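Local coordinates for 14 kDa fatty acid-binding protein (Schistosoma mansoni, PDB 1VYG), which binds long-chain fatty acids such as arachidonic and oleic acid inside a beta-barrel and may take part in their transport, at residues L12-N17 and I128-R133; S23-S28 and V120-V125; S92-T97 and I107-D112. All coordinates share one frame; numbering follows the deposited sequence. Where two conformers were deposited one is given.

Contact 1: residues L12-N17 and I128-R133. With ACD (arachidonic acid), chain B.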
loop_
_atom_site.group_PDB
_atom_site.type_symbol
_atom_site.label_atom_id
_atom_site.label_comp_id
_atom_site.label_asym_id
_atom_site.label_seq_id
_atom_site.Cartn_x
_atom_site.Cartn_y
_atom_site.Cartn_z
ATOM N N LEU A 12 -2.280 -2.160 10.549
ATOM C CA LEU A 12 -0.830 -2.233 10.682
ATOM C C LEU A 12 -0.468 -2.644 12.098
ATOM O O LEU A 12 -1.075 -2.169 13.049
ATOM C CB LEU A 12 -0.197 -0.877 10.362
ATOM C CG LEU A 12 1.322 -0.760 10.422
ATOM C CD1 LEU A 12 1.972 -1.378 9.231
ATOM C CD2 LEU A 12 1.690 0.681 10.512
ATOM N N SER A 13 0.499 -3.552 12.224
ATOM C CA SER A 13 1.006 -3.976 13.513
ATOM C C SER A 13 2.493 -3.776 13.619
ATOM O O SER A 13 2.985 -3.431 14.685
ATOM C CB SER A 13 0.670 -5.442 13.786
ATOM O OG SER A 13 1.080 -6.273 12.725
ATOM N N GLU A 14 3.233 -4.021 12.548
ATOM C CA GLU A 14 4.666 -3.712 12.557
ATOM C C GLU A 14 5.168 -3.139 11.248
ATOM O O GLU A 14 4.698 -3.481 10.177
ATOM C CB GLU A 14 5.508 -4.923 12.914
ATOM C CG GLU A 14 4.714 -6.152 13.261
ATOM C CD GLU A 14 5.565 -7.387 13.226
ATOM O OE1 GLU A 14 5.078 -8.429 12.713
ATOM O OE2 GLU A 14 6.722 -7.287 13.724
ATOM N N SER A 15 6.151 -2.268 11.377
ATOM C CA SER A 15 6.762 -1.612 10.250
ATOM C C SER A 15 8.272 -1.649 10.458
ATOM O O SER A 15 8.751 -1.208 11.482
ATOM C CB SER A 15 6.264 -0.175 10.181
ATOM O OG SER A 15 6.907 0.540 9.134
ATOM N N HIS A 16 9.015 -2.176 9.501
ATOM C CA HIS A 16 10.464 -2.228 9.611
ATOM C C HIS A 16 11.099 -1.520 8.420
ATOM O O HIS A 16 10.773 -1.796 7.265
ATOM C CB HIS A 16 10.932 -3.688 9.694
ATOM C CG HIS A 16 12.411 -3.857 9.902
ATOM N ND1 HIS A 16 12.942 -4.893 10.636
ATOM C CD2 HIS A 16 13.468 -3.139 9.459
ATOM C CE1 HIS A 16 14.260 -4.806 10.636
ATOM N NE2 HIS A 16 14.604 -3.749 9.927
ATOM N N ASN A 17 11.944 -0.546 8.744
ATOM C CA ASN A 17 12.786 0.184 7.799
ATOM C C ASN A 17 11.994 1.151 6.934
ATOM O O ASN A 17 12.387 1.426 5.808
ATOM C CB ASN A 17 13.619 -0.776 6.922
ATOM C CG ASN A 17 14.710 -0.073 6.158
ATOM O OD1 ASN A 17 15.033 -0.438 5.034
ATOM N ND2 ASN A 17 15.282 0.950 6.766
ATOM N N ILE A 128 9.240 -3.318 5.207
ATOM C CA ILE A 128 8.244 -4.361 5.276
ATOM C C ILE A 128 7.265 -3.925 6.326
ATOM O O ILE A 128 7.649 -3.495 7.400
ATOM C CB ILE A 128 8.883 -5.715 5.639
ATOM C CG1 ILE A 128 9.750 -6.194 4.459
ATOM C CG2 ILE A 128 7.791 -6.733 6.005
ATOM C CD1 ILE A 128 10.548 -7.419 4.716
ATOM N N ARG A 129 5.992 -4.047 5.996
ATOM C CA ARG A 129 4.931 -3.639 6.879
ATOM C C ARG A 129 3.942 -4.762 6.995
ATOM O O ARG A 129 3.389 -5.207 6.018
ATOM C CB ARG A 129 4.288 -2.367 6.349
ATOM C CG ARG A 129 5.070 -1.155 6.815
ATOM C CD ARG A 129 4.996 0.024 5.916
ATOM N NE ARG A 129 3.737 0.752 6.060
ATOM C CZ ARG A 129 3.428 1.546 7.075
ATOM N NH1 ARG A 129 2.261 2.163 7.078
ATOM N NH2 ARG A 129 4.262 1.730 8.091
ATOM N N ASN A 130 3.756 -5.240 8.210
ATOM C CA ASN A 130 2.794 -6.276 8.478
ATOM C C ASN A 130 1.480 -5.726 9.001
ATOM O O ASN A 130 1.456 -4.831 9.819
ATOM C CB ASN A 130 3.388 -7.255 9.441
ATOM C CG ASN A 130 4.430 -8.101 8.798
ATOM O OD1 ASN A 130 5.463 -8.384 9.389
ATOM N ND2 ASN A 130 4.173 -8.518 7.575
ATOM N N TYR A 131 0.388 -6.251 8.465
ATOM C CA TYR A 131 -0.941 -5.935 8.905
ATOM C C TYR A 131 -1.572 -7.207 9.502
ATOM O O TYR A 131 -1.514 -8.260 8.913
ATOM C CB TYR A 131 -1.761 -5.408 7.719
ATOM C CG TYR A 131 -1.382 -4.003 7.271
ATOM C CD1 TYR A 131 -2.190 -2.923 7.574
ATOM C CD2 TYR A 131 -0.223 -3.760 6.535
ATOM C CE1 TYR A 131 -1.870 -1.640 7.166
ATOM C CE2 TYR A 131 0.107 -2.481 6.121
ATOM C CZ TYR A 131 -0.720 -1.424 6.452
ATOM O OH TYR A 131 -0.429 -0.149 6.076
ATOM N N LYS A 132 -2.133 -7.100 10.703
ATOM C CA LYS A 132 -2.946 -8.160 11.276
ATOM C C LYS A 132 -4.386 -7.963 10.801
ATOM O O LYS A 132 -4.938 -6.867 10.848
ATOM C CB LYS A 132 -2.892 -8.151 12.804
ATOM C CG LYS A 132 -1.553 -8.574 13.399
ATOM C CD LYS A 132 -1.638 -8.735 14.949
ATOM C CE LYS A 132 -2.312 -10.069 15.344
ATOM N NZ LYS A 132 -2.491 -10.223 16.823
ATOM N N ARG A 133 -4.977 -9.059 10.361
ATOM C CA ARG A 133 -6.344 -9.105 9.892
ATOM C C ARG A 133 -7.278 -8.721 11.033
ATOM O O ARG A 133 -7.096 -9.169 12.151
ATOM C CB ARG A 133 -6.604 -10.535 9.456
ATOM C CG ARG A 133 -7.871 -10.793 8.751
ATOM C CD ARG A 133 -7.857 -12.130 8.056
ATOM N NE ARG A 133 -8.538 -11.987 6.783
ATOM C CZ ARG A 133 -8.186 -12.579 5.653
ATOM N NH1 ARG A 133 -8.903 -12.327 4.568
ATOM N NH2 ARG A 133 -7.144 -13.408 5.585
HETATM C C1 ACD B . 1.007 0.210 3.056
HETATM C C2 ACD B . 2.187 0.596 2.208
HETATM C C3 ACD B . 1.939 1.997 1.654
HETATM C C4 ACD B . 3.269 2.751 1.560
HETATM C C5 ACD B . 3.673 2.976 0.107
HETATM C C6 ACD B . 4.604 3.907 -0.156
HETATM C C7 ACD B . 5.253 4.703 0.958
HETATM C C8 ACD B . 5.209 6.109 0.490
HETATM C C9 ACD B . 4.841 7.170 1.202
HETATM C C10 ACD B . 4.391 7.183 2.629
HETATM C C11 ACD B . 4.626 8.609 3.053
HETATM C C12 ACD B . 4.305 9.077 4.245
HETATM C C13 ACD B . 3.653 8.213 5.275
HETATM C C14 ACD B . 2.380 8.895 5.751
HETATM C C15 ACD B . 1.388 8.223 6.347
HETATM C C16 ACD B . 1.459 6.732 6.640
HETATM C C17 ACD B . 0.399 5.972 5.861
HETATM C C18 ACD B . -0.995 6.493 6.199
HETATM C C19 ACD B . -1.621 7.066 4.936
HETATM C C20 ACD B . -3.000 7.683 5.181
HETATM O O1 ACD B . -0.122 0.057 2.581
HETATM O O2 ACD B . 1.230 0.060 4.355
#

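Contact 2: residues S23-S28 and V120-V125. With ACD (arachidonic acid), chain B.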
loop_
_atom_site.group_PDB
_atom_site.type_symbol
_atom_site.label_atom_id
_atom_site.label_comp_id
_atom_site.label_asym_id
_atom_site.label_seq_id
_atom_site.Cartn_x
_atom_site.Cartn_y
_atom_site.Cartn_z
ATOM N N SER A 23 12.186 8.616 3.263
ATOM C CA SER A 23 13.193 9.669 3.201
ATOM C C SER A 23 13.654 9.722 1.760
ATOM O O SER A 23 13.857 10.799 1.214
ATOM C CB SER A 23 14.408 9.345 4.068
ATOM O OG SER A 23 14.026 9.191 5.418
ATOM N N LYS A 24 13.831 8.539 1.172
ATOM C CA LYS A 24 14.252 8.384 -0.208
ATOM C C LYS A 24 13.181 8.862 -1.173
ATOM O O LYS A 24 13.493 9.265 -2.289
ATOM C CB LYS A 24 14.644 6.924 -0.482
ATOM C CG LYS A 24 14.582 6.499 -1.925
ATOM C CD LYS A 24 15.387 5.240 -2.187
ATOM C CE LYS A 24 16.692 5.544 -2.870
ATOM N NZ LYS A 24 17.342 4.309 -3.377
ATOM N N LEU A 25 11.923 8.843 -0.745
ATOM C CA LEU A 25 10.839 9.443 -1.522
ATOM C C LEU A 25 10.746 10.956 -1.378
ATOM O O LEU A 25 9.927 11.593 -2.020
ATOM C CB LEU A 25 9.496 8.803 -1.150
ATOM C CG LEU A 25 9.439 7.339 -1.582
ATOM C CD1 LEU A 25 8.324 6.604 -0.872
ATOM C CD2 LEU A 25 9.290 7.231 -3.123
ATOM N N GLY A 26 11.571 11.538 -0.534
ATOM C CA GLY A 26 11.516 12.960 -0.297
ATOM C C GLY A 26 10.307 13.388 0.514
ATOM O O GLY A 26 10.039 14.586 0.642
ATOM N N VAL A 27 9.581 12.440 1.091
ATOM C CA VAL A 27 8.501 12.796 2.002
ATOM C C VAL A 27 9.077 13.791 2.993
ATOM O O VAL A 27 10.208 13.617 3.444
ATOM C CB VAL A 27 7.938 11.578 2.752
ATOM C CG1 VAL A 27 6.831 11.988 3.722
ATOM C CG2 VAL A 27 7.396 10.574 1.771
ATOM N N SER A 28 8.329 14.843 3.314
ATOM C CA SER A 28 8.854 15.883 4.191
ATOM C C SER A 28 9.172 15.263 5.538
ATOM O O SER A 28 8.744 14.161 5.831
ATOM C CB SER A 28 7.854 17.021 4.374
ATOM O OG SER A 28 6.771 16.613 5.189
ATOM N N VAL A 120 7.683 -2.673 0.696
ATOM C CA VAL A 120 7.768 -1.445 -0.083
ATOM C C VAL A 120 9.215 -1.178 -0.513
ATOM O O VAL A 120 10.111 -1.130 0.301
ATOM C CB VAL A 120 7.182 -0.243 0.666
ATOM C CG1 VAL A 120 7.015 0.916 -0.279
ATOM C CG2 VAL A 120 5.832 -0.608 1.278
ATOM N N THR A 121 9.421 -1.005 -1.813
ATOM C CA THR A 121 10.755 -0.930 -2.381
ATOM C C THR A 121 10.896 0.310 -3.262
ATOM O O THR A 121 10.131 0.511 -4.200
ATOM C CB THR A 121 11.056 -2.211 -3.186
ATOM O OG1 THR A 121 10.624 -3.357 -2.443
ATOM C CG2 THR A 121 12.557 -2.428 -3.326
ATOM N N VAL A 122 11.846 1.162 -2.907
ATOM C CA VAL A 122 12.256 2.251 -3.760
ATOM C C VAL A 122 13.719 2.031 -4.099
ATOM O O VAL A 122 14.605 2.236 -3.270
ATOM C CB VAL A 122 12.062 3.613 -3.082
ATOM C CG1 VAL A 122 12.371 4.752 -4.086
ATOM C CG2 VAL A 122 10.639 3.730 -2.534
ATOM N N GLY A 123 13.957 1.590 -5.325
ATOM C CA GLY A 123 15.278 1.211 -5.764
ATOM C C GLY A 123 15.788 0.052 -4.943
ATOM O O GLY A 123 15.193 -1.026 -4.930
ATOM N N ASP A 124 16.885 0.303 -4.242
ATOM C CA ASP A 124 17.558 -0.707 -3.429
ATOM C C ASP A 124 17.098 -0.698 -1.966
ATOM O O ASP A 124 17.570 -1.510 -1.186
ATOM C CB ASP A 124 19.064 -0.450 -3.468
ATOM C CG ASP A 124 19.427 0.934 -2.915
ATOM O OD1 ASP A 124 20.611 1.162 -2.556
ATOM O OD2 ASP A 124 18.575 1.853 -2.810
ATOM N N VAL A 125 16.216 0.234 -1.601
ATOM C CA VAL A 125 15.696 0.331 -0.237
ATOM C C VAL A 125 14.368 -0.441 -0.109
ATOM O O VAL A 125 13.555 -0.468 -1.032
ATOM C CB VAL A 125 15.491 1.810 0.201
ATOM C CG1 VAL A 125 15.183 1.905 1.681
ATOM C CG2 VAL A 125 16.731 2.654 -0.118
HETATM C C1 ACD B . 1.007 0.210 3.056
HETATM C C2 ACD B . 2.187 0.596 2.208
HETATM C C3 ACD B . 1.939 1.997 1.654
HETATM C C4 ACD B . 3.269 2.751 1.560
HETATM C C5 ACD B . 3.673 2.976 0.107
HETATM C C6 ACD B . 4.604 3.907 -0.156
HETATM C C7 ACD B . 5.253 4.703 0.958
HETATM C C8 ACD B . 5.209 6.109 0.490
HETATM C C9 ACD B . 4.841 7.170 1.202
HETATM C C10 ACD B . 4.391 7.183 2.629
HETATM C C11 ACD B . 4.626 8.609 3.053
HETATM C C12 ACD B . 4.305 9.077 4.245
HETATM C C13 ACD B . 3.653 8.213 5.275
HETATM C C14 ACD B . 2.380 8.895 5.751
HETATM C C15 ACD B . 1.388 8.223 6.347
HETATM C C16 ACD B . 1.459 6.732 6.640
HETATM C C17 ACD B . 0.399 5.972 5.861
HETATM C C18 ACD B . -0.995 6.493 6.199
HETATM C C19 ACD B . -1.621 7.066 4.936
HETATM C C20 ACD B . -3.000 7.683 5.181
HETATM O O1 ACD B . -0.122 0.057 2.581
HETATM O O2 ACD B . 1.230 0.060 4.355
#

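Contact 3: residues S92-T97 and I107-D112. With ACD (arachidonic acid), chain B.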
loop_
_atom_site.group_PDB
_atom_site.type_symbol
_atom_site.label_atom_id
_atom_site.label_comp_id
_atom_site.label_asym_id
_atom_site.label_seq_id
_atom_site.Cartn_x
_atom_site.Cartn_y
_atom_site.Cartn_z
ATOM N N SER A 92 -3.256 -14.679 -3.529
ATOM C CA SER A 92 -2.862 -14.117 -2.239
ATOM C C SER A 92 -1.820 -12.984 -2.360
ATOM O O SER A 92 -1.346 -12.470 -1.367
ATOM C CB SER A 92 -2.374 -15.231 -1.312
ATOM O OG SER A 92 -1.255 -15.887 -1.861
ATOM N N LYS A 93 -1.505 -12.561 -3.574
ATOM C CA LYS A 93 -0.462 -11.550 -3.772
ATOM C C LYS A 93 -0.817 -10.569 -4.884
ATOM O O LYS A 93 -1.360 -10.949 -5.909
ATOM C CB LYS A 93 0.880 -12.230 -4.073
ATOM C CG LYS A 93 2.057 -11.286 -4.198
ATOM C CD LYS A 93 3.340 -11.854 -3.606
ATOM C CE LYS A 93 4.423 -12.081 -4.640
ATOM N NZ LYS A 93 5.726 -12.457 -4.002
ATOM N N LEU A 94 -0.521 -9.296 -4.655
ATOM C CA LEU A 94 -0.571 -8.289 -5.707
ATOM C C LEU A 94 0.542 -7.265 -5.538
ATOM O O LEU A 94 1.171 -7.188 -4.483
ATOM C CB LEU A 94 -1.945 -7.626 -5.774
ATOM C CG LEU A 94 -2.665 -7.221 -4.502
ATOM C CD1 LEU A 94 -2.034 -5.951 -3.972
ATOM C CD2 LEU A 94 -4.165 -7.019 -4.741
ATOM N N THR A 95 0.801 -6.505 -6.604
ATOM C CA THR A 95 1.944 -5.608 -6.666
ATOM C C THR A 95 1.607 -4.251 -7.296
ATOM O O THR A 95 1.293 -4.150 -8.466
ATOM C CB THR A 95 3.083 -6.292 -7.423
ATOM O OG1 THR A 95 3.396 -7.532 -6.779
ATOM C CG2 THR A 95 4.384 -5.492 -7.334
ATOM N N GLN A 96 1.712 -3.205 -6.487
ATOM C CA GLN A 96 1.323 -1.879 -6.869
ATOM C C GLN A 96 2.591 -1.113 -7.093
ATOM O O GLN A 96 3.304 -0.815 -6.135
ATOM C CB GLN A 96 0.495 -1.225 -5.759
ATOM C CG GLN A 96 0.474 0.289 -5.803
ATOM C CD GLN A 96 -0.633 0.885 -4.978
ATOM O OE1 GLN A 96 -1.060 0.302 -3.983
ATOM N NE2 GLN A 96 -1.092 2.059 -5.376
ATOM N N THR A 97 2.869 -0.767 -8.345
ATOM C CA THR A 97 4.024 0.067 -8.644
ATOM C C THR A 97 3.515 1.495 -8.799
ATOM O O THR A 97 2.441 1.721 -9.323
ATOM C CB THR A 97 4.835 -0.452 -9.867
ATOM O OG1 THR A 97 4.404 0.197 -11.053
ATOM C CG2 THR A 97 4.560 -1.952 -10.152
ATOM N N ILE A 107 5.075 -1.892 -4.352
ATOM C CA ILE A 107 4.473 -2.272 -3.096
ATOM C C ILE A 107 3.855 -3.637 -3.278
ATOM O O ILE A 107 2.762 -3.775 -3.838
ATOM C CB ILE A 107 3.412 -1.242 -2.677
ATOM C CG1 ILE A 107 4.048 0.124 -2.468
ATOM C CG2 ILE A 107 2.733 -1.643 -1.411
ATOM C CD1 ILE A 107 3.228 1.242 -3.027
ATOM N N VAL A 108 4.575 -4.646 -2.816
ATOM C CA VAL A 108 4.081 -6.004 -2.810
ATOM C C VAL A 108 3.273 -6.111 -1.524
ATOM O O VAL A 108 3.770 -5.750 -0.457
ATOM C CB VAL A 108 5.257 -7.032 -2.907
ATOM C CG1 VAL A 108 4.763 -8.467 -3.030
ATOM C CG2 VAL A 108 6.160 -6.715 -4.126
ATOM N N ARG A 109 1.997 -6.489 -1.666
ATOM C CA ARG A 109 1.127 -6.919 -0.582
ATOM C C ARG A 109 0.828 -8.388 -0.782
ATOM O O ARG A 109 0.436 -8.796 -1.853
ATOM C CB ARG A 109 -0.200 -6.165 -0.595
ATOM C CG ARG A 109 -0.058 -4.650 -0.495
ATOM C CD ARG A 109 -1.372 -3.922 -0.336
ATOM N NE ARG A 109 -1.121 -2.552 0.066
ATOM C CZ ARG A 109 -0.722 -1.588 -0.768
ATOM N NH1 ARG A 109 -0.591 -1.797 -2.071
ATOM N NH2 ARG A 109 -0.475 -0.386 -0.292
ATOM N N GLU A 110 0.986 -9.172 0.270
ATOM C CA GLU A 110 0.870 -10.614 0.192
ATOM C C GLU A 110 0.121 -11.120 1.418
ATOM O O GLU A 110 0.556 -10.908 2.527
ATOM C CB GLU A 110 2.264 -11.232 0.157
ATOM C CG GLU A 110 2.262 -12.695 -0.230
ATOM C CD GLU A 110 3.633 -13.335 -0.147
ATOM O OE1 GLU A 110 4.633 -12.581 0.017
ATOM O OE2 GLU A 110 3.689 -14.593 -0.227
ATOM N N VAL A 111 -1.017 -11.765 1.208
ATOM C CA VAL A 111 -1.779 -12.361 2.291
ATOM C C VAL A 111 -1.240 -13.735 2.622
ATOM O O VAL A 111 -1.099 -14.563 1.751
ATOM C CB VAL A 111 -3.265 -12.496 1.937
ATOM C CG1 VAL A 111 -4.000 -13.255 3.044
ATOM C CG2 VAL A 111 -3.882 -11.109 1.702
ATOM N N ASP A 112 -0.935 -13.946 3.893
ATOM C CA ASP A 112 -0.570 -15.245 4.424
ATOM C C ASP A 112 -1.272 -15.445 5.781
ATOM O O ASP A 112 -0.740 -15.094 6.839
ATOM C CB ASP A 112 0.950 -15.349 4.569
ATOM C CG ASP A 112 1.396 -16.738 4.967
ATOM O OD1 ASP A 112 2.615 -16.954 5.155
ATOM O OD2 ASP A 112 0.597 -17.687 5.097
HETATM C C1 ACD B . 1.007 0.210 3.056
HETATM C C2 ACD B . 2.187 0.596 2.208
HETATM C C3 ACD B . 1.939 1.997 1.654
HETATM C C4 ACD B . 3.269 2.751 1.560
HETATM C C5 ACD B . 3.673 2.976 0.107
HETATM C C6 ACD B . 4.604 3.907 -0.156
HETATM C C7 ACD B . 5.253 4.703 0.958
HETATM C C8 ACD B . 5.209 6.109 0.490
HETATM C C9 ACD B . 4.841 7.170 1.202
HETATM C C10 ACD B . 4.391 7.183 2.629
HETATM C C11 ACD B . 4.626 8.609 3.053
HETATM C C12 ACD B . 4.305 9.077 4.245
HETATM C C13 ACD B . 3.653 8.213 5.275
HETATM C C14 ACD B . 2.380 8.895 5.751
HETATM C C15 ACD B . 1.388 8.223 6.347
HETATM C C16 ACD B . 1.459 6.732 6.640
HETATM C C17 ACD B . 0.399 5.972 5.861
HETATM C C18 ACD B . -0.995 6.493 6.199
HETATM C C19 ACD B . -1.621 7.066 4.936
HETATM C C20 ACD B . -3.000 7.683 5.181
HETATM O O1 ACD B . -0.122 0.057 2.581
HETATM O O2 ACD B . 1.230 0.060 4.355
#

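Contact 1: residues L12-N17 and I128-R133
With chi1 at -85° and a bend at chi3 (78°), Arg-129 folds its guanidinium back over strand 8-16, where Leu-12, its CG anti to the backbone N (chi1 -179°), sets CD1 against one face. Leu-12 CD1 lies 3.9 Å from Arg-129 CZ, roughly above the group's centre. At the edge, Arg-129 NH2 donates to Ser-15 OG at 3.1 Å, almost in plane, while NE turns to the carboxylate of arachidonic acid and bonds O2. Leu-12 also covers Tyr-131: its CB makes a CH-pi contact 4.0 Å from the ring centroid. Tyr-131 OH is hydrogen-bonded to O2 of arachidonic acid, although the modelled 2.4 Å is doubtfully short. The strands run antiparallel, the first of the fatty-acid-binding barrel against the last, and the register is shifted by one residue at a classic beta bulge in which Ser-13 and Glu-14 both face Asn-130. Asn-130 O takes a nearly straight bond from Ser-13 N (2.9 Å), a second from Ser-13 OG, well above the carbonyl plane, and a weak one from Glu-14 N. Asn-130 N returns a bond to Glu-14 O, and regular pairing continues with His-16 and Ile-128, joined by both backbone bonds. Phe-18 adds a cation-pi contact to Arg-129.

Contact 2: residues S23-S28 and V120-V125
Lys-24 and Val-122 bury the most surface here, followed by Leu-25, and together they join the loop between helices 18-23 and 29-37 to the hairpin end of strand 115-122. The lysine chain runs alongside Val-122 in the opposite direction: Lys-24 CG lies 3.6 Å from Val-122 CG1, and CD passes 3.3 Å from Val-122 O. A bend at chi3 (-104°) then brings NZ to the type II' turn from Val-122 to Val-125. There Lys-24 NZ forms a salt bridge with Asp-124 OD2 at 2.8 Å, the two side chains crossing at about a right angle, and a weak hydrogen bond to Val-122 O. Val-125 CG2 meets Lys-24 CD at 3.6 Å, so the aliphatic part of the lysine touches both valines of the turn. The other methyl of Val-122, CG2, packs 3.8 Å from Leu-25 CD2. Leu-25 faces the ligand as well, with CD1 3.4 Å from C8 of arachidonic acid, and Val-27 CG2 and Val-120 CG1 touch the same acyl chain. The helix-turn-helix lid of fatty-acid-binding proteins is thus fastened to the barrel beside its cavity. Apolar contacts line the side toward the lipid, whereas the charged end lies over an exposed turn, an arrangement that suggests the salt bridge adds electrostatic attraction on the exposed side to a junction packed mainly by hydrocarbon.

Contact 3: residues S92-T97 and I107-D112
Gln-96 and Arg-109 cross obliquely on the face of the sheet that also carries Leu-94 and Ile-107, their amide and guanidinium planes 52° apart. Gln-96 OE1 accepts from Arg-109 NH1 at 2.9 Å; the donor lies in the plane of the amide carbonyl, but OE1 is tilted 26° from the guanidinium plane. An arm extended from CG to NE carries the arginine inward, and Arg-109 NH2 donates to O1 of arachidonic acid over 2.9 Å. Ile-107 CG2 sits over one face of the guanidinium, offset toward its rim, which together with the two hydrogen bonds should restrict rotation of the group. The isoleucine lies beside Gln-96, pointing the same way, and Ile-107 CD1 turns to the lipid, 3.6 Å from C5. Strands 93-99 and 104-112 form an antiparallel beta hairpin in the barrel wall; the face carrying Gln-96, Ile-107 and Arg-109 looks into the cavity, where Ile-107 and Arg-109 touch the lipid, and Arg-109 binds both arachidonate and oleate. Leu-94, with CG between the backbone N and the carbonyl carbon (chi1 43°), brings CD1 within 3.8 Å of Arg-109 CB, while Met-53 of strand 50-56 touches the arginine from across the barrel. On the other face, Thr-95 and Val-108 stand side by side with Thr-95 CG2 3.9 Å from Val-108 CG2, and Thr-95 OG1 is hydrogen-bonded to Asn-89. Lys-93 bends across Val-108 and Glu-110, its CD 3.6 Å from Glu-110 CG; the opposite charges remain beyond salt-bridge distance, with Lys-93 NZ 4.2 Å from Glu-110 OE1. Paired backbone bonds link Leu-94 with Arg-109 and Gln-96 with Ile-107, and Val-111 N bonds Ser-92 O near the end of the ladder.

In the fold
All three contacts meet on one arachidonic acid molecule. Contacts 1 and 3, with centres about 13 Å apart, supply the three side chains that grip its carboxylate: contact 1 holds O2 and contact 3 holds O1, the side chains of Tyr-131 and Arg-109 being about 6 Å apart. The centre of contact 2 lies about 17 Å from that of contact 1 and about 18 Å from that of contact 3; this contact instead borders the hydrocarbon chain. Within the sheet, Val-120 CG1 packs 3.8 Å from Ile-107 CG1, joining contacts 2 and 3; contacts 1 and 3 touch where Arg-133 NH2 lies 4.0 Å from Val-111 CG1.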